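Local structure of biliverdin reductase (Synechocystis sp., 5B3T) at residues A[78-83]-A[99-104]. The protein probably reduces the linear tetrapyrrole biliverdin, using NADPH or NADH as hydride donor. Sequence-based numbering, arbitrary orientation.
Sequences VLIATI and KHVVLE
Strands 77-80 and 100-104, joined by helix 87-96 in a beta-alpha-beta crossover, lie side by side in the parallel sheet of the Rossmann fold, V78, L79 and I80 pairing with V101, V102 and L103. V78 and I80 provide the ladder: V78 N donates to H100 O (2.7 Å), V102 N to V78 O (3.0 Å), I80 N to V102 O (2.8 Å) and E104 N to I80 O (3.0 Å). Three CA-H...O contacts accompany it, among them V101 CA to V78 O. On the face under helix 87-96, the I80 and L103 side chains run alongside each other, with I80 CB 3.7 Å from L103 CD2. I80 CG1 stands anti to its carbonyl carbon (chi1 -55°), and the extended chain carries CD1 back to V101 CG1, 3.7 Å away. On the other face, beneath helix 23-34, L79 CG lies anti to the backbone N (chi1 -173°), bringing CD2 3.3 Å from V102 O and 3.6 Å from V102 CG1. At the C-terminal ends of the strands, A81 CB meets E104 CB, while E104 OE2 accepts from the backbone of I133 and E134. The N-H and C=O groups of V78, I80 and V102 are thus satisfied between largely apolar side chains, L79 bonds to strand 14-19, and the strand ends lie beside NADP(+)-binding A24 and H87, as is characteristic of a Rossmann fold.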
# COMPACT_ATOMS: atom_id res chain seq x y z
N VAL A 78 -14.79 -3.46 -8.16
CA VAL A 78 -14.69 -2.53 -7.04
C VAL A 78 -13.21 -2.25 -6.78
O VAL A 78 -12.43 -3.17 -6.53
CB VAL A 78 -15.37 -3.08 -5.77
CG1 VAL A 78 -15.13 -2.14 -4.60
CG2 VAL A 78 -16.85 -3.27 -6.01
N LEU A 79 -12.85 -0.97 -6.83
CA LEU A 79 -11.51 -0.50 -6.49
C LEU A 79 -11.54 0.05 -5.07
O LEU A 79 -12.31 0.96 -4.77
CB LEU A 79 -11.05 0.56 -7.49
CG LEU A 79 -9.61 1.11 -7.47
CD1 LEU A 79 -9.43 2.22 -6.44
CD2 LEU A 79 -8.61 -0.01 -7.23
N ILE A 80 -10.69 -0.50 -4.20
CA ILE A 80 -10.68 -0.16 -2.79
C ILE A 80 -9.37 0.54 -2.47
O ILE A 80 -8.29 -0.06 -2.58
CB ILE A 80 -10.86 -1.40 -1.90
CG1 ILE A 80 -12.14 -2.15 -2.29
CG2 ILE A 80 -10.91 -1.00 -0.43
CD1 ILE A 80 -12.32 -3.45 -1.54
N ALA A 81 -9.46 1.81 -2.06
CA ALA A 81 -8.29 2.61 -1.68
C ALA A 81 -8.78 3.69 -0.71
O ALA A 81 -8.93 4.86 -1.07
CB ALA A 81 -7.58 3.22 -2.89
N THR A 82 -9.00 3.27 0.58
CA THR A 82 -9.65 4.16 1.52
C THR A 82 -9.04 3.99 2.91
O THR A 82 -7.83 3.72 3.03
CB THR A 82 -11.18 3.88 1.51
OG1 THR A 82 -11.86 4.77 2.41
CG2 THR A 82 -11.48 2.43 1.90
N ILE A 83 -9.84 4.20 3.95
CA ILE A 83 -9.39 4.08 5.33
C ILE A 83 -8.82 2.68 5.58
O ILE A 83 -9.45 1.68 5.22
CB ILE A 83 -10.56 4.39 6.27
CG1 ILE A 83 -10.98 5.86 6.13
CG2 ILE A 83 -10.21 4.04 7.69
CD1 ILE A 83 -12.32 6.20 6.81
N LYS A 99 -18.47 -9.18 -7.06
CA LYS A 99 -17.68 -8.17 -7.75
C LYS A 99 -16.22 -8.59 -7.80
O LYS A 99 -15.72 -9.29 -6.92
CB LYS A 99 -17.78 -6.81 -7.04
CG LYS A 99 -19.19 -6.33 -6.78
CD LYS A 99 -20.02 -6.32 -8.05
CE LYS A 99 -21.38 -5.69 -7.79
NZ LYS A 99 -22.33 -5.93 -8.92
N HIS A 100 -15.54 -8.16 -8.86
CA HIS A 100 -14.08 -8.20 -8.88
C HIS A 100 -13.55 -7.10 -7.96
O HIS A 100 -14.17 -6.05 -7.79
CB HIS A 100 -13.55 -8.01 -10.30
CG HIS A 100 -14.03 -9.05 -11.27
ND1 HIS A 100 -13.63 -10.37 -11.20
CD2 HIS A 100 -14.88 -8.96 -12.32
CE1 HIS A 100 -14.21 -11.05 -12.18
NE2 HIS A 100 -14.97 -10.21 -12.87
N VAL A 101 -12.38 -7.35 -7.37
CA VAL A 101 -11.82 -6.45 -6.37
C VAL A 101 -10.36 -6.16 -6.70
O VAL A 101 -9.57 -7.09 -6.94
CB VAL A 101 -11.93 -7.04 -4.95
CG1 VAL A 101 -11.28 -6.11 -3.94
CG2 VAL A 101 -13.39 -7.28 -4.58
N VAL A 102 -10.01 -4.88 -6.73
CA VAL A 102 -8.62 -4.43 -6.75
C VAL A 102 -8.43 -3.52 -5.55
O VAL A 102 -9.24 -2.62 -5.31
CB VAL A 102 -8.27 -3.70 -8.06
CG1 VAL A 102 -6.87 -3.08 -7.95
CG2 VAL A 102 -8.34 -4.65 -9.24
N LEU A 103 -7.36 -3.76 -4.79
CA LEU A 103 -7.05 -2.98 -3.61
C LEU A 103 -5.69 -2.33 -3.75
O LEU A 103 -4.76 -2.92 -4.30
CB LEU A 103 -7.06 -3.84 -2.34
CG LEU A 103 -8.35 -4.48 -1.84
CD1 LEU A 103 -8.23 -5.99 -1.88
CD2 LEU A 103 -8.66 -4.01 -0.42
N GLU A 104 -5.58 -1.10 -3.25
CA GLU A 104 -4.29 -0.59 -2.81
C GLU A 104 -4.02 -1.16 -1.43
O GLU A 104 -4.87 -1.07 -0.55
CB GLU A 104 -4.30 0.94 -2.78
CG GLU A 104 -2.95 1.57 -2.45
CD GLU A 104 -1.95 1.45 -3.59
OE1 GLU A 104 -2.36 1.09 -4.71
OE2 GLU A 104 -0.75 1.73 -3.36